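Local coordinates for fructokinase (Xylella fastidiosa Temecula1, PDB 3LJS), which catalyses the transfer of a phosphate group from ATP to fructose, as a sugar kinase of the PfkB family, at the interface of chains A and B. Coordinates in Å, arbitrary orientation; residue numbers count along the deposited sequence, not the author numbering. Chains: chain A/B, Fructokinase.

Contacts 1 and 2 are neighbouring patches of one two-fold interface, the centres of their C-alpha atoms about 11 Å apart. A:Met63, A:Phe64 and B:Tyr108 in contact 1 return as B:Met63, B:Phe64 and A:Tyr108 in contact 2, so helix start 63-75 and the strand ending at the tyrosine change chains. Contact 1 has polar groups and a water around a lysine; contact 2, with A:Leu92 and B:Leu92, is a mainly aromatic and aliphatic patch where no N or O of one chain comes within bonding reach of the other. Together they would let two copies pair through strands, a helix start and a loop, if this dimer is the biological one.

Contact 1: the interface of chains A and B. Residues chain A 62-64, 89; chain B 105-108.
A:Lys89 lies across B:Tyr108 and runs along strand 104-108 of chain B, an arrangement suited to a long chain that is greasy along its stem and charged at its end. CB touches the tyrosine ring at CE1, 3.3 Å away. CG stands 3.9 Å above the ring plane, displaced toward the rim, and the bend at chi2 (-70°) turns the rest of the chain along the strand. CD then passes B:Ser106 OG at 3.8 Å, and CE runs beside the carbonyl of B:Phe107. At the tip, the ammonium nitrogen NZ makes a weak hydrogen bond to B:Ser106 OG, at 3.5 Å. Its closer partner is a water, 2.7 Å from NZ. The same water lies 2.8 Å from B:Phe107 N, with a nearly straight 167° at the hydrogen, so it links the lysine to the strand backbone.

B:Ser106 is small enough to be met on two atoms. Its OG is anti to the backbone N (chi1 -176°) and turns to the lysine, while CB receives the terminal methyl CE of selenomethionine A:Met63 in a tight 3.5 Å contact. Nearby, A:Phe64 crosses B:Tyr108 obliquely and brings CD2 to 3.5 Å from the phenol oxygen OH, which lies off the plane of the phenylalanine ring. The patch fits the helix start and loop of chain A against a strand of chain B, and its twin repeats the fit; it probably helps to hold the dimer together.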
ATOM      1  N   ASP A  62       8.426   9.447   1.383  1.00 32.24           N
ATOM      2  CA  ASP A  62       7.692   8.854   2.486  1.00 31.02           C
ATOM      3  C   ASP A  62       8.645   7.982   3.286  1.00 31.51           C
ATOM      4  O   ASP A  62       9.822   7.856   2.937  1.00 29.18           O
ATOM      5  CB  ASP A  62       6.514   8.022   1.964  1.00 31.56           C
ATOM      6  CG  ASP A  62       6.908   7.085   0.828  1.00 33.37           C
ATOM      7  OD1 ASP A  62       7.863   6.302   0.993  1.00 35.74           O
ATOM      8  OD2 ASP A  62       6.253   7.127  -0.234  1.00 34.42           O
HETATM    9  N   MSE A  63       8.133   7.384   4.357  1.00 31.82           N
HETATM   10  CA  MSE A  63       8.932   6.533   5.231  1.00 33.26           C
HETATM   11  C   MSE A  63       9.616   5.389   4.491  1.00 30.20           C
HETATM   12  O   MSE A  63      10.762   5.050   4.784  1.00 29.19           O
HETATM   13  CB  MSE A  63       8.055   5.964   6.357  1.00 38.78           C
HETATM   14  CG  MSE A  63       6.863   5.135   5.874  1.00 47.45           C
HETATM   15 SE   MSE A  63       5.772   4.393   7.317  1.00 61.06          SE
HETATM   16  CE  MSE A  63       4.674   5.951   7.685  1.00 56.11           C
ATOM     17  N   PHE A  64       8.915   4.793   3.536  1.00 28.29           N
ATOM     18  CA  PHE A  64       9.480   3.684   2.784  1.00 26.99           C
ATOM     19  C   PHE A  64      10.568   4.148   1.831  1.00 26.45           C
ATOM     20  O   PHE A  64      11.564   3.452   1.625  1.00 25.07           O
ATOM     21  CB  PHE A  64       8.374   2.948   2.037  1.00 26.06           C
ATOM     22  CG  PHE A  64       7.384   2.287   2.950  1.00 27.20           C
ATOM     23  CD1 PHE A  64       7.814   1.383   3.915  1.00 27.95           C
ATOM     24  CD2 PHE A  64       6.028   2.576   2.856  1.00 28.99           C
ATOM     25  CE1 PHE A  64       6.908   0.770   4.779  1.00 29.46           C
ATOM     26  CE2 PHE A  64       5.111   1.969   3.712  1.00 29.87           C
ATOM     27  CZ  PHE A  64       5.552   1.064   4.676  1.00 29.40           C
ATOM     28  N   LYS A  89       3.224   7.381  -3.723  1.00 24.79           N
ATOM     29  CA  LYS A  89       3.887   6.615  -2.681  1.00 24.42           C
ATOM     30  C   LYS A  89       4.843   5.581  -3.256  1.00 23.85           C
ATOM     31  O   LYS A  89       4.763   5.216  -4.434  1.00 23.22           O
ATOM     32  CB  LYS A  89       2.845   5.889  -1.828  1.00 26.23           C
ATOM     33  CG  LYS A  89       1.806   6.791  -1.175  1.00 29.53           C
ATOM     34  CD  LYS A  89       2.428   7.630  -0.080  1.00 32.53           C
ATOM     35  CE  LYS A  89       1.381   8.439   0.667  1.00 35.12           C
ATOM     36  NZ  LYS A  89       2.022   9.292   1.706  1.00 36.94           N
TER
ATOM     37  N   PHE B 105       2.394   9.142   9.573  1.00 55.77           N
ATOM     38  CA  PHE B 105       1.373   8.470   8.781  1.00 52.31           C
ATOM     39  C   PHE B 105       1.720   8.435   7.297  1.00 49.38           C
ATOM     40  O   PHE B 105       2.428   9.303   6.785  1.00 49.43           O
ATOM     41  CB  PHE B 105       0.031   9.186   8.949  1.00 53.37           C
ATOM     42  CG  PHE B 105      -0.539   9.098  10.334  1.00 55.03           C
ATOM     43  CD1 PHE B 105      -1.341   8.022  10.703  1.00 55.75           C
ATOM     44  CD2 PHE B 105      -0.279  10.092  11.272  1.00 56.06           C
ATOM     45  CE1 PHE B 105      -1.877   7.940  11.988  1.00 56.38           C
ATOM     46  CE2 PHE B 105      -0.810  10.019  12.557  1.00 55.84           C
ATOM     47  CZ  PHE B 105      -1.611   8.942  12.915  1.00 55.74           C
ATOM     48  N   SER B 106       1.210   7.416   6.616  1.00 44.59           N
ATOM     49  CA  SER B 106       1.407   7.256   5.184  1.00 39.85           C
ATOM     50  C   SER B 106       0.207   6.476   4.670  1.00 36.34           C
ATOM     51  O   SER B 106       0.094   5.270   4.889  1.00 35.92           O
ATOM     52  CB  SER B 106       2.693   6.490   4.887  1.00 40.14           C
ATOM     53  OG  SER B 106       2.907   6.437   3.489  1.00 39.30           O
ATOM     54  N   PHE B 107      -0.699   7.175   3.998  1.00 31.99           N
ATOM     55  CA  PHE B 107      -1.902   6.550   3.468  1.00 29.43           C
ATOM     56  C   PHE B 107      -1.775   6.172   2.003  1.00 27.38           C
ATOM     57  O   PHE B 107      -1.253   6.942   1.199  1.00 28.57           O
ATOM     58  CB  PHE B 107      -3.098   7.502   3.612  1.00 29.07           C
ATOM     59  CG  PHE B 107      -3.482   7.790   5.033  1.00 29.98           C
ATOM     60  CD1 PHE B 107      -4.389   6.974   5.699  1.00 30.86           C
ATOM     61  CD2 PHE B 107      -2.919   8.867   5.714  1.00 31.16           C
ATOM     62  CE1 PHE B 107      -4.733   7.226   7.029  1.00 33.35           C
ATOM     63  CE2 PHE B 107      -3.254   9.128   7.041  1.00 32.44           C
ATOM     64  CZ  PHE B 107      -4.162   8.305   7.700  1.00 33.66           C
ATOM     65  N   TYR B 108      -2.247   4.978   1.664  1.00 25.24           N
ATOM     66  CA  TYR B 108      -2.269   4.533   0.281  1.00 24.79           C
ATOM     67  C   TYR B 108      -3.736   4.703  -0.084  1.00 23.77           C
ATOM     68  O   TYR B 108      -4.514   3.751  -0.136  1.00 24.14           O
ATOM     69  CB  TYR B 108      -1.797   3.080   0.163  1.00 24.27           C
ATOM     70  CG  TYR B 108      -0.283   2.990   0.168  1.00 24.37           C
ATOM     71  CD1 TYR B 108       0.433   2.775  -1.015  1.00 24.90           C
ATOM     72  CD2 TYR B 108       0.438   3.220   1.338  1.00 25.16           C
ATOM     73  CE1 TYR B 108       1.836   2.803  -1.026  1.00 23.92           C
ATOM     74  CE2 TYR B 108       1.832   3.254   1.339  1.00 25.09           C
ATOM     75  CZ  TYR B 108       2.525   3.047   0.154  1.00 24.52           C
ATOM     76  OH  TYR B 108       3.900   3.115   0.158  1.00 23.80           O
TER
HETATM   77  O   HOH W   1      -0.050   9.820   3.289  1.00 34.36           O

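Contact 2: the interface of chains A and B. Residues chain A 17, 31, 92, 94, 108; chain B 17, 63-64, 92, 94.
B:Phe64 and A:Phe94 supply the aromatic part of this contact, meeting edge to face with planes at 85° and centroids 4.8 Å apart. B:Phe64 CZ points onto one face of A:Phe94, toward its rim, while A:Met17 CG covers the opposite face. The ring of A:Phe94 is thus clamped on both faces, by B:Phe64 across the interface and by A:Met17 in its own chain, which would restrict its rotation; the place suits a broad, wholly apolar ring. B:Phe64 is itself sandwiched by its own chain, with B:Met63 CG over one face and B:Leu92 CD2 over the other. Tip to tip with it, A:Phe31 brings CZ to 3.9 Å from B:Phe64 CE1.

Methyl-to-ring contacts form the second group. B:Leu92 CD1 lies over the face of A:Tyr108, 3.8 Å from the ring centroid, and also touches A:Phe94 CE2 at 3.5 Å. Branching lets the leucine send CD1 to these two rings of chain A while CD2 covers B:Phe64. Near the two-fold axis, A:Leu92 CD1 meets B:Phe94 CE2 at 3.6 Å, the counterpart with chains exchanged.

The flexible selenomethionine side chains of A:Met17 and B:Met17 pack against the rings and reach toward each other tip to tip, although the modelled spacing of their methyls is doubtful. Bent at chi2 (-68°) and chi3 (-70°), B:Met17 turns its end toward A:Phe31, with SE 4.1 Å from ring atom CD2.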
HETATM    1  N   MSE A  17       6.625  -6.543   1.259  1.00 26.98           N
HETATM    2  CA  MSE A  17       6.006  -6.746   2.568  1.00 27.64           C
HETATM    3  C   MSE A  17       5.691  -8.232   2.705  1.00 27.73           C
HETATM    4  O   MSE A  17       4.735  -8.733   2.113  1.00 26.13           O
HETATM    5  CB  MSE A  17       4.726  -5.916   2.689  1.00 30.90           C
HETATM    6  CG  MSE A  17       4.962  -4.425   2.823  1.00 35.98           C
HETATM    7 SE   MSE A  17       5.707  -3.930   4.545  1.00 49.75          SE
HETATM    8  CE  MSE A  17       4.058  -3.696   5.505  1.00 45.55           C
ATOM      9  N   PHE A  31       3.651  -8.313   9.062  1.00 30.81           N
ATOM     10  CA  PHE A  31       4.252  -8.210   7.741  1.00 29.90           C
ATOM     11  C   PHE A  31       5.641  -7.628   7.951  1.00 29.36           C
ATOM     12  O   PHE A  31       5.795  -6.635   8.660  1.00 28.62           O
ATOM     13  CB  PHE A  31       3.421  -7.278   6.852  1.00 29.04           C
ATOM     14  CG  PHE A  31       2.105  -7.868   6.417  1.00 29.79           C
ATOM     15  CD1 PHE A  31       1.993  -8.533   5.201  1.00 28.95           C
ATOM     16  CD2 PHE A  31       0.986  -7.780   7.236  1.00 29.35           C
ATOM     17  CE1 PHE A  31       0.781  -9.107   4.804  1.00 28.96           C
ATOM     18  CE2 PHE A  31      -0.226  -8.352   6.849  1.00 29.81           C
ATOM     19  CZ  PHE A  31      -0.328  -9.017   5.629  1.00 26.35           C
ATOM     20  N   LEU A  92       4.502  -0.948  -3.140  1.00 21.74           N
ATOM     21  CA  LEU A  92       4.541  -2.028  -2.166  1.00 23.51           C
ATOM     22  C   LEU A  92       4.190  -3.330  -2.864  1.00 24.64           C
ATOM     23  O   LEU A  92       3.304  -3.372  -3.720  1.00 24.30           O
ATOM     24  CB  LEU A  92       3.532  -1.790  -1.033  1.00 24.13           C
ATOM     25  CG  LEU A  92       3.630  -0.513  -0.202  1.00 23.79           C
ATOM     26  CD1 LEU A  92       2.462  -0.483   0.792  1.00 23.59           C
ATOM     27  CD2 LEU A  92       4.967  -0.454   0.529  1.00 22.97           C
ATOM     28  N   PHE A  94       3.138  -6.975  -1.647  1.00 29.08           N
ATOM     29  CA  PHE A  94       2.784  -7.864  -0.551  1.00 29.34           C
ATOM     30  C   PHE A  94       2.938  -9.310  -0.999  1.00 31.40           C
ATOM     31  O   PHE A  94       2.425  -9.704  -2.047  1.00 31.56           O
ATOM     32  CB  PHE A  94       1.348  -7.589  -0.095  1.00 27.98           C
ATOM     33  CG  PHE A  94       1.213  -6.371   0.770  1.00 27.38           C
ATOM     34  CD1 PHE A  94       1.424  -6.454   2.142  1.00 25.86           C
ATOM     35  CD2 PHE A  94       0.914  -5.132   0.212  1.00 26.96           C
ATOM     36  CE1 PHE A  94       1.341  -5.327   2.950  1.00 25.79           C
ATOM     37  CE2 PHE A  94       0.829  -3.995   1.004  1.00 27.37           C
ATOM     38  CZ  PHE A  94       1.045  -4.091   2.384  1.00 28.71           C
ATOM     39  N   TYR A 108       0.801  -2.621  -4.900  1.00 24.06           N
ATOM     40  CA  TYR A 108       0.221  -1.294  -4.799  1.00 24.35           C
ATOM     41  C   TYR A 108       1.092  -0.518  -5.780  1.00 25.85           C
ATOM     42  O   TYR A 108       2.014   0.207  -5.383  1.00 20.72           O
ATOM     43  CB  TYR A 108       0.336  -0.742  -3.368  1.00 23.71           C
ATOM     44  CG  TYR A 108      -0.767  -1.262  -2.467  1.00 22.59           C
ATOM     45  CD1 TYR A 108      -1.837  -0.443  -2.095  1.00 22.50           C
ATOM     46  CD2 TYR A 108      -0.800  -2.603  -2.083  1.00 22.46           C
ATOM     47  CE1 TYR A 108      -2.918  -0.956  -1.368  1.00 22.12           C
ATOM     48  CE2 TYR A 108      -1.876  -3.125  -1.360  1.00 22.86           C
ATOM     49  CZ  TYR A 108      -2.933  -2.296  -1.014  1.00 22.15           C
ATOM     50  OH  TYR A 108      -4.021  -2.823  -0.359  1.00 21.40           O
TER
HETATM   51  N   MSE B  17      -1.890  -0.405   9.348  1.00 29.46           N
HETATM   52  CA  MSE B  17      -0.639  -1.148   9.452  1.00 30.37           C
HETATM   53  C   MSE B  17       0.182  -0.453  10.530  1.00 30.47           C
HETATM   54  O   MSE B  17       0.723   0.630  10.304  1.00 28.78           O
HETATM   55  CB  MSE B  17       0.110  -1.129   8.117  1.00 34.59           C
HETATM   56  CG  MSE B  17      -0.515  -1.986   7.022  1.00 37.71           C
HETATM   57 SE   MSE B  17      -0.424  -3.902   7.362  1.00 49.40          SE
HETATM   58  CE  MSE B  17       1.462  -4.158   7.143  1.00 47.03           C
HETATM   59  N   MSE B  63      -6.593  -9.620  -0.669  1.00 32.10           N
HETATM   60  CA  MSE B  63      -6.441 -10.281   0.620  1.00 33.48           C
HETATM   61  C   MSE B  63      -6.899  -9.392   1.765  1.00 29.37           C
HETATM   62  O   MSE B  63      -7.465  -9.879   2.742  1.00 27.44           O
HETATM   63  CB  MSE B  63      -4.973 -10.710   0.844  1.00 40.94           C
HETATM   64  CG  MSE B  63      -3.935  -9.572   0.813  1.00 50.98           C
HETATM   65 SE   MSE B  63      -2.066 -10.121   1.189  1.00 66.49          SE
HETATM   66  CE  MSE B  63      -1.632 -10.918  -0.524  1.00 61.87           C
ATOM     67  N   PHE B  64      -6.657  -8.091   1.649  1.00 25.91           N
ATOM     68  CA  PHE B  64      -7.054  -7.174   2.704  1.00 26.74           C
ATOM     69  C   PHE B  64      -8.564  -6.986   2.755  1.00 25.63           C
ATOM     70  O   PHE B  64      -9.138  -6.821   3.832  1.00 25.93           O
ATOM     71  CB  PHE B  64      -6.345  -5.831   2.533  1.00 27.09           C
ATOM     72  CG  PHE B  64      -4.856  -5.911   2.732  1.00 29.54           C
ATOM     73  CD1 PHE B  64      -4.331  -6.489   3.883  1.00 30.50           C
ATOM     74  CD2 PHE B  64      -3.984  -5.419   1.772  1.00 31.15           C
ATOM     75  CE1 PHE B  64      -2.948  -6.578   4.075  1.00 33.28           C
ATOM     76  CE2 PHE B  64      -2.601  -5.502   1.953  1.00 32.13           C
ATOM     77  CZ  PHE B  64      -2.084  -6.082   3.107  1.00 32.31           C
ATOM     78  N   LEU B  92      -4.670   1.450   2.601  1.00 22.68           N
ATOM     79  CA  LEU B  92      -3.768   1.116   3.700  1.00 23.02           C
ATOM     80  C   LEU B  92      -3.417   2.375   4.475  1.00 24.07           C
ATOM     81  O   LEU B  92      -3.175   3.432   3.887  1.00 23.38           O
ATOM     82  CB  LEU B  92      -2.470   0.489   3.172  1.00 24.70           C
ATOM     83  CG  LEU B  92      -2.555  -0.807   2.367  1.00 25.21           C
ATOM     84  CD1 LEU B  92      -1.143  -1.230   1.963  1.00 26.17           C
ATOM     85  CD2 LEU B  92      -3.228  -1.901   3.191  1.00 25.11           C
ATOM     86  N   PHE B  94      -0.675   3.457   7.101  1.00 32.55           N
ATOM     87  CA  PHE B  94       0.554   3.167   7.830  1.00 34.37           C
ATOM     88  C   PHE B  94       0.816   4.176   8.934  1.00 37.40           C
ATOM     89  O   PHE B  94       0.890   5.378   8.687  1.00 39.01           O
ATOM     90  CB  PHE B  94       1.751   3.163   6.879  1.00 32.76           C
ATOM     91  CG  PHE B  94       1.842   1.939   6.029  1.00 31.14           C
ATOM     92  CD1 PHE B  94       2.469   0.794   6.506  1.00 29.07           C
ATOM     93  CD2 PHE B  94       1.279   1.917   4.759  1.00 29.88           C
ATOM     94  CE1 PHE B  94       2.531  -0.354   5.734  1.00 28.70           C
ATOM     95  CE2 PHE B  94       1.335   0.773   3.976  1.00 29.01           C
ATOM     96  CZ  PHE B  94       1.964  -0.368   4.464  1.00 28.72           C
TER